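Local coordinates for lysozyme M1 (Streptomyces coelicolor, PDB 1JFX), which hydrolyses the beta-1,4 links between N-acetylmuramic acid and N-acetylglucosamine in bacterial peptidoglycan, acting as both a lysozyme and a diacetylmuramidase, at residues 3-9 with 197-202; 166-170 with 180-184. One frame throughout, in Å; residues are numbered along the deposited sequence.

Contact 1: residues 3-9 with 197-202; sequences SGVQGID and VDRNKF
Gly7 and Asn200 form a hydrogen-bonded antiparallel pair. They join the first barrel strand, 6-10, to the last, 196-202, in the beta/alpha barrel of a family 25 glycosidase. Gly7 N lies 2.9 Å from Asn200 O, and Asn200 N binds Gly7 O in return. Phe202 N extends the pairing to Val5 O, and Val5 CG1 packs beside Phe202 CB.

On the face carrying Asp9, Asn200 ND2 gives a nearly straight bond of 2.8 Å to Asp9 OD2, which uses its anti lone pair. Asp9 is a predicted active-site residue. Its OD1 is 2.6 Å from Asp198 OD2. Gln183 NE2 also bonds Asp9 OD2. Trp161 NE1 bonds Asn200 OD1 and so helps set the amide from the second shell.

The other face carries Gln6, Arg199 and Lys201. Water 2 donates to Gln6 OE1 and Gly7 O and accepts from Arg199 NE. Tyr184 OH also bonds Gln6 OE1. Lys201 is extended until chi4 (65°), where its chain bends to bring NZ 2.8 Å from Ser3 O. Gln6 NE2 reaches Ser3 O at 2.9 Å from the opposite face of the carbonyl plane.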
ATOM      1  N   SER A   3      11.551  -6.690 -13.926  1.00  6.64           N
ATOM      2  CA  SER A   3      12.950  -6.802 -13.488  1.00  5.58           C
ATOM      3  C   SER A   3      13.213  -6.428 -12.027  1.00  6.41           C
ATOM      4  O   SER A   3      12.398  -5.776 -11.385  1.00  6.95           O
ATOM      5  CB  SER A   3      13.844  -5.946 -14.398  1.00  7.53           C
ATOM      6  OG  SER A   3      13.749  -4.565 -14.075  1.00  6.60           O
ATOM      7  N   GLY A   4      14.368  -6.847 -11.519  1.00  7.05           N
ATOM      8  CA  GLY A   4      14.741  -6.519 -10.158  1.00  7.70           C
ATOM      9  C   GLY A   4      13.817  -7.106  -9.103  1.00  7.23           C
ATOM     10  O   GLY A   4      13.207  -8.166  -9.306  1.00  6.98           O
ATOM     11  N   VAL A   5      13.729  -6.411  -7.972  1.00  7.45           N
ATOM     12  CA  VAL A   5      12.909  -6.847  -6.846  1.00  6.40           C
ATOM     13  C   VAL A   5      11.419  -6.721  -7.207  1.00  7.58           C
ATOM     14  O   VAL A   5      10.936  -5.649  -7.575  1.00  7.88           O
ATOM     15  CB  VAL A   5      13.259  -6.022  -5.582  1.00  5.26           C
ATOM     16  CG1 VAL A   5      12.328  -6.407  -4.428  1.00  8.07           C
ATOM     17  CG2 VAL A   5      14.733  -6.284  -5.180  1.00  6.99           C
ATOM     18  N   GLN A   6      10.703  -7.834  -7.081  1.00  6.23           N
ATOM     19  CA  GLN A   6       9.292  -7.920  -7.474  1.00  6.45           C
ATOM     20  C   GLN A   6       8.367  -8.359  -6.353  1.00  6.73           C
ATOM     21  O   GLN A   6       8.791  -9.033  -5.419  1.00  5.93           O
ATOM     22  CB  GLN A   6       9.169  -8.929  -8.623  1.00  5.50           C
ATOM     23  CG  GLN A   6       9.818  -8.483  -9.921  1.00  4.93           C
ATOM     24  CD  GLN A   6       8.975  -7.457 -10.639  1.00  8.28           C
ATOM     25  OE1 GLN A   6       7.762  -7.652 -10.831  1.00  7.64           O
ATOM     26  NE2 GLN A   6       9.605  -6.350 -11.052  1.00  6.38           N
ATOM     27  N   GLY A   7       7.094  -7.990  -6.466  1.00  6.19           N
ATOM     28  CA  GLY A   7       6.135  -8.392  -5.449  1.00  7.52           C
ATOM     29  C   GLY A   7       4.722  -8.372  -5.983  1.00  7.53           C
ATOM     30  O   GLY A   7       4.498  -8.126  -7.175  1.00  6.93           O
ATOM     31  N   ILE A   8       3.765  -8.641  -5.107  1.00  6.82           N
ATOM     32  CA  ILE A   8       2.356  -8.607  -5.490  1.00  6.40           C
ATOM     33  C   ILE A   8       1.568  -7.945  -4.383  1.00  6.95           C
ATOM     34  O   ILE A   8       2.112  -7.625  -3.330  1.00  7.42           O
ATOM     35  CB  ILE A   8       1.765 -10.034  -5.690  1.00  6.71           C
ATOM     36  CG1 ILE A   8       1.870 -10.846  -4.390  1.00  7.33           C
ATOM     37  CG2 ILE A   8       2.483 -10.756  -6.841  1.00  9.78           C
ATOM     38  CD1 ILE A   8       1.158 -12.210  -4.461  1.00 10.08           C
ATOM     39  N   ASP A   9       0.299  -7.668  -4.641  1.00  7.18           N
ATOM     40  CA  ASP A   9      -0.580  -7.160  -3.585  1.00  6.19           C
ATOM     41  C   ASP A   9      -1.874  -7.908  -3.829  1.00  6.35           C
ATOM     42  O   ASP A   9      -2.225  -8.222  -4.979  1.00  7.08           O
ATOM     43  CB  ASP A   9      -0.763  -5.634  -3.595  1.00  8.74           C
ATOM     44  CG  ASP A   9      -1.417  -5.111  -4.851  1.00  8.33           C
ATOM     45  OD1 ASP A   9      -2.671  -5.129  -4.956  1.00  8.07           O
ATOM     46  OD2 ASP A   9      -0.655  -4.670  -5.731  1.00  7.39           O
ATOM     47  N   VAL A 197      -3.611 -11.160 -10.893  1.00  8.87           N
ATOM     48  CA  VAL A 197      -2.977 -10.665  -9.674  1.00  8.77           C
ATOM     49  C   VAL A 197      -2.270  -9.347  -9.974  1.00  8.25           C
ATOM     50  O   VAL A 197      -1.764  -9.137 -11.080  1.00  8.89           O
ATOM     51  CB  VAL A 197      -1.946 -11.678  -9.090  1.00 10.83           C
ATOM     52  CG1 VAL A 197      -0.703 -11.760  -9.975  1.00 12.85           C
ATOM     53  CG2 VAL A 197      -1.583 -11.264  -7.662  1.00 12.47           C
ATOM     54  N   ASP A 198      -2.279  -8.445  -8.996  1.00  6.98           N
ATOM     55  CA  ASP A 198      -1.599  -7.161  -9.115  1.00  6.63           C
ATOM     56  C   ASP A 198      -0.108  -7.404  -8.923  1.00  6.31           C
ATOM     57  O   ASP A 198       0.296  -8.038  -7.937  1.00  6.37           O
ATOM     58  CB  ASP A 198      -2.043  -6.197  -8.015  1.00  6.45           C
ATOM     59  CG  ASP A 198      -3.488  -5.767  -8.137  1.00  9.60           C
ATOM     60  OD1 ASP A 198      -4.078  -5.904  -9.226  1.00 12.44           O
ATOM     61  OD2 ASP A 198      -4.031  -5.249  -7.128  1.00 12.28           O
ATOM     62  N   ARG A 199       0.704  -6.892  -9.848  1.00  6.45           N
ATOM     63  CA  ARG A 199       2.155  -7.058  -9.764  1.00  6.40           C
ATOM     64  C   ARG A 199       2.820  -5.717  -9.513  1.00  5.67           C
ATOM     65  O   ARG A 199       2.448  -4.692 -10.101  1.00  7.26           O
ATOM     66  CB  ARG A 199       2.718  -7.687 -11.044  1.00  7.52           C
ATOM     67  CG  ARG A 199       2.182  -9.100 -11.311  1.00  6.63           C
ATOM     68  CD  ARG A 199       3.025  -9.843 -12.344  1.00  8.28           C
ATOM     69  NE  ARG A 199       4.407  -9.974 -11.887  1.00  7.89           N
ATOM     70  CZ  ARG A 199       5.372 -10.566 -12.585  1.00  7.37           C
ATOM     71  NH1 ARG A 199       5.101 -11.090 -13.773  1.00 11.54           N
ATOM     72  NH2 ARG A 199       6.617 -10.610 -12.104  1.00  9.45           N
ATOM     73  N   ASN A 200       3.822  -5.743  -8.643  1.00  5.29           N
ATOM     74  CA  ASN A 200       4.551  -4.542  -8.244  1.00  6.46           C
ATOM     75  C   ASN A 200       6.044  -4.699  -8.375  1.00  7.36           C
ATOM     76  O   ASN A 200       6.585  -5.810  -8.261  1.00  6.58           O
ATOM     77  CB  ASN A 200       4.264  -4.245  -6.779  1.00  6.52           C
ATOM     78  CG  ASN A 200       2.806  -4.028  -6.527  1.00  7.75           C
ATOM     79  OD1 ASN A 200       2.253  -3.009  -6.924  1.00  6.65           O
ATOM     80  ND2 ASN A 200       2.158  -5.002  -5.894  1.00  9.65           N
ATOM     81  N   LYS A 201       6.705  -3.566  -8.599  1.00  6.51           N
ATOM     82  CA  LYS A 201       8.159  -3.514  -8.661  1.00  6.54           C
ATOM     83  C   LYS A 201       8.592  -2.599  -7.499  1.00  7.08           C
ATOM     84  O   LYS A 201       7.873  -1.656  -7.139  1.00  7.80           O
ATOM     85  CB  LYS A 201       8.605  -2.896  -9.993  1.00  7.37           C
ATOM     86  CG  LYS A 201      10.112  -2.779 -10.150  1.00  8.15           C
ATOM     87  CD  LYS A 201      10.454  -2.334 -11.566  1.00  7.82           C
ATOM     88  CE  LYS A 201      11.904  -1.889 -11.696  1.00 10.55           C
ATOM     89  NZ  LYS A 201      12.888  -2.993 -11.466  1.00 11.78           N
ATOM     90  N   PHE A 202       9.737  -2.906  -6.887  1.00  6.02           N
ATOM     91  CA  PHE A 202      10.285  -2.079  -5.806  1.00  7.76           C
ATOM     92  C   PHE A 202      11.467  -1.320  -6.407  1.00  8.79           C
ATOM     93  O   PHE A 202      12.286  -1.913  -7.112  1.00  9.79           O
ATOM     94  CB  PHE A 202      10.761  -2.953  -4.639  1.00  6.99           C
ATOM     95  CG  PHE A 202      11.584  -2.208  -3.617  1.00  8.85           C
ATOM     96  CD1 PHE A 202      10.980  -1.321  -2.718  1.00  8.53           C
ATOM     97  CD2 PHE A 202      12.966  -2.392  -3.556  1.00  6.26           C
ATOM     98  CE1 PHE A 202      11.747  -0.624  -1.763  1.00  7.99           C
ATOM     99  CE2 PHE A 202      13.742  -1.700  -2.606  1.00  7.94           C
ATOM    100  CZ  PHE A 202      13.127  -0.816  -1.710  1.00  7.99           C
TER
HETATM  101  O   HOH W   1      13.039  -3.749  -8.860  1.00 17.05           O
HETATM  102  O   HOH W   2       5.672  -8.914  -9.621  1.00  6.50           O
HETATM  103  O   HOH W   3      -4.126  -8.817  -6.883  1.00 13.22           O

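Contact 2: residues 166-170 with 180-184; sequences GVSAP and TFWQY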
ATOM      1  N   GLY A 166       0.366  -0.950 -17.403  1.00 12.60           N
ATOM      2  CA  GLY A 166       0.690  -1.006 -18.817  1.00 13.76           C
ATOM      3  C   GLY A 166       1.678  -0.044 -19.437  1.00 14.48           C
ATOM      4  O   GLY A 166       1.667   0.126 -20.655  1.00 18.33           O
ATOM      5  N   VAL A 167       2.518   0.595 -18.635  1.00 11.49           N
ATOM      6  CA  VAL A 167       3.508   1.508 -19.189  1.00 10.51           C
ATOM      7  C   VAL A 167       4.908   1.012 -18.860  1.00 10.48           C
ATOM      8  O   VAL A 167       5.095   0.245 -17.911  1.00  9.94           O
ATOM      9  CB  VAL A 167       3.325   2.952 -18.656  1.00  9.91           C
ATOM     10  CG1 VAL A 167       2.024   3.542 -19.215  1.00 10.96           C
ATOM     11  CG2 VAL A 167       3.291   2.956 -17.126  1.00  8.31           C
ATOM     12  N   SER A 168       5.890   1.468 -19.636  1.00 10.48           N
ATOM     13  CA  SER A 168       7.268   1.032 -19.439  1.00 10.33           C
ATOM     14  C   SER A 168       7.931   1.596 -18.181  1.00  9.26           C
ATOM     15  O   SER A 168       8.858   0.996 -17.652  1.00 10.30           O
ATOM     16  CB  SER A 168       8.105   1.369 -20.678  1.00 10.71           C
ATOM     17  OG  SER A 168       8.216   2.758 -20.850  1.00 15.39           O
ATOM     18  N   ALA A 169       7.442   2.743 -17.721  1.00  9.33           N
ATOM     19  CA  ALA A 169       7.943   3.428 -16.529  1.00  8.83           C
ATOM     20  C   ALA A 169       6.760   4.276 -16.061  1.00  8.15           C
ATOM     21  O   ALA A 169       6.004   4.801 -16.882  1.00  9.92           O
ATOM     22  CB  ALA A 169       9.142   4.318 -16.886  1.00 10.12           C
ATOM     23  N   PRO A 170       6.593   4.440 -14.743  1.00  7.69           N
ATOM     24  CA  PRO A 170       5.462   5.225 -14.239  1.00  8.25           C
ATOM     25  C   PRO A 170       5.610   6.732 -14.240  1.00  8.04           C
ATOM     26  O   PRO A 170       6.706   7.259 -14.052  1.00  8.48           O
ATOM     27  CB  PRO A 170       5.284   4.681 -12.823  1.00  7.38           C
ATOM     28  CG  PRO A 170       6.731   4.487 -12.384  1.00  6.83           C
ATOM     29  CD  PRO A 170       7.429   3.932 -13.636  1.00  8.08           C
ATOM     30  N   THR A 180       8.601   4.489  -4.802  1.00  6.75           N
ATOM     31  CA  THR A 180       9.210   3.428  -4.006  1.00  7.83           C
ATOM     32  C   THR A 180       8.664   2.076  -4.487  1.00  6.88           C
ATOM     33  O   THR A 180       9.422   1.127  -4.664  1.00  7.93           O
ATOM     34  CB  THR A 180       8.924   3.654  -2.507  1.00  8.05           C
ATOM     35  OG1 THR A 180       9.596   4.853  -2.089  1.00  9.50           O
ATOM     36  CG2 THR A 180       9.439   2.479  -1.665  1.00  8.14           C
ATOM     37  N   PHE A 181       7.352   1.999  -4.694  1.00  7.30           N
ATOM     38  CA  PHE A 181       6.725   0.787  -5.241  1.00  6.24           C
ATOM     39  C   PHE A 181       5.940   1.242  -6.458  1.00  6.50           C
ATOM     40  O   PHE A 181       5.503   2.395  -6.529  1.00  5.87           O
ATOM     41  CB  PHE A 181       5.756   0.141  -4.244  1.00  6.34           C
ATOM     42  CG  PHE A 181       6.431  -0.476  -3.057  1.00  7.51           C
ATOM     43  CD1 PHE A 181       7.046  -1.721  -3.164  1.00  7.87           C
ATOM     44  CD2 PHE A 181       6.434   0.172  -1.836  1.00  7.68           C
ATOM     45  CE1 PHE A 181       7.651  -2.311  -2.067  1.00  8.65           C
ATOM     46  CE2 PHE A 181       7.041  -0.415  -0.721  1.00  9.42           C
ATOM     47  CZ  PHE A 181       7.646  -1.649  -0.834  1.00  8.29           C
ATOM     48  N   TRP A 182       5.754   0.339  -7.416  1.00  5.99           N
ATOM     49  CA  TRP A 182       4.995   0.673  -8.612  1.00  6.51           C
ATOM     50  C   TRP A 182       4.147  -0.525  -9.027  1.00  5.49           C
ATOM     51  O   TRP A 182       4.667  -1.606  -9.304  1.00  5.92           O
ATOM     52  CB  TRP A 182       5.957   1.088  -9.735  1.00  8.34           C
ATOM     53  CG  TRP A 182       5.384   1.114 -11.128  1.00  6.32           C
ATOM     54  CD1 TRP A 182       4.099   1.417 -11.505  1.00  4.31           C
ATOM     55  CD2 TRP A 182       6.099   0.818 -12.333  1.00  5.07           C
ATOM     56  NE1 TRP A 182       3.981   1.322 -12.882  1.00  5.41           N
ATOM     57  CE2 TRP A 182       5.194   0.957 -13.407  1.00  4.89           C
ATOM     58  CE3 TRP A 182       7.423   0.444 -12.606  1.00  8.43           C
ATOM     59  CZ2 TRP A 182       5.571   0.731 -14.736  1.00  7.24           C
ATOM     60  CZ3 TRP A 182       7.797   0.222 -13.925  1.00  7.46           C
ATOM     61  CH2 TRP A 182       6.870   0.364 -14.971  1.00  7.45           C
ATOM     62  N   GLN A 183       2.829  -0.331  -9.026  1.00  6.22           N
ATOM     63  CA  GLN A 183       1.905  -1.388  -9.441  1.00  5.44           C
ATOM     64  C   GLN A 183       1.768  -1.198 -10.950  1.00  5.58           C
ATOM     65  O   GLN A 183       1.145  -0.234 -11.400  1.00  6.79           O
ATOM     66  CB  GLN A 183       0.552  -1.201  -8.764  1.00  6.78           C
ATOM     67  CG  GLN A 183      -0.389  -2.394  -8.909  1.00  7.04           C
ATOM     68  CD  GLN A 183      -1.723  -2.073  -8.294  1.00  7.98           C
ATOM     69  OE1 GLN A 183      -2.459  -1.229  -8.813  1.00 10.13           O
ATOM     70  NE2 GLN A 183      -2.035  -2.708  -7.160  1.00  6.49           N
ATOM     71  N   TYR A 184       2.335  -2.124 -11.721  1.00  5.95           N
ATOM     72  CA  TYR A 184       2.343  -2.005 -13.180  1.00  6.73           C
ATOM     73  C   TYR A 184       1.375  -2.898 -13.925  1.00  7.23           C
ATOM     74  O   TYR A 184       1.257  -2.812 -15.153  1.00  8.18           O
ATOM     75  CB  TYR A 184       3.771  -2.226 -13.703  1.00  5.74           C
ATOM     76  CG  TYR A 184       4.347  -3.594 -13.405  1.00  6.11           C
ATOM     77  CD1 TYR A 184       4.100  -4.666 -14.253  1.00  4.98           C
ATOM     78  CD2 TYR A 184       5.134  -3.815 -12.266  1.00  4.60           C
ATOM     79  CE1 TYR A 184       4.612  -5.925 -13.986  1.00  6.84           C
ATOM     80  CE2 TYR A 184       5.659  -5.087 -11.985  1.00  6.63           C
ATOM     81  CZ  TYR A 184       5.387  -6.132 -12.862  1.00  6.05           C
ATOM     82  OH  TYR A 184       5.890  -7.385 -12.653  1.00  7.82           O
TER
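Trp182 meets the loop 166-170 with its whole indole, and Pro170 lies flat over one face of it. Pro170 CD stands 3.5 Å from the centroid of the six-membered ring of Trp182, only 6° off the normal, a CH-pi contact. Pro170 CB lies by the pyrrole ring, 3.6 Å from Trp182 NE1. Trp182 CG is anti to the backbone N (chi1 164°), which lays the ring against the loop.

The far rim of the indole meets loop carbonyls. Val167 O lies in the ring plane, 3.2 Å from Trp182 CZ2, and Ser168 O is at the edge, 3.4 Å from Trp182 CH2. Val167 CG2 adds an apolar touch on Trp182 CZ2. The indole N-H is used elsewhere, on His164 O.

Strand 181-185 belongs to the barrel sheet. The loop is part of the connection that leads into it from the parallel strand 160-163, and here it covers the Trp182 side chain.

Tyr184 comes next on this side of the strand. Its CB lies 3.4 Å above the plane of Trp182, offset toward the rim, on the face opposite Pro170. The backbone then closes the contact: Gly166 N donates to Tyr184 O at 3.1 Å, with an N-H...O angle of 162°.

Contacts 1 and 2 have centres about 9 Å apart, on the same side of the chain's centre. Contact 2 is nested within the long span of chain that contact 1 closes. Strands 181-185 and 196-202 are antiparallel neighbours in one sheet, and 196-202 in turn pairs with 6-10. The order across the sheet is therefore 160-163, 181-185, 196-202, 6-10, which brings the late strands round to the first and closes the barrel. Trp182 faces the loop of contact 2. Tyr184 serves both contacts, its backbone O in contact 2 and its OH on Gln6 of contact 1. Gln183 NE2 reaches Asp9, so this predicted active-site residue is held partly by the strand of contact 2.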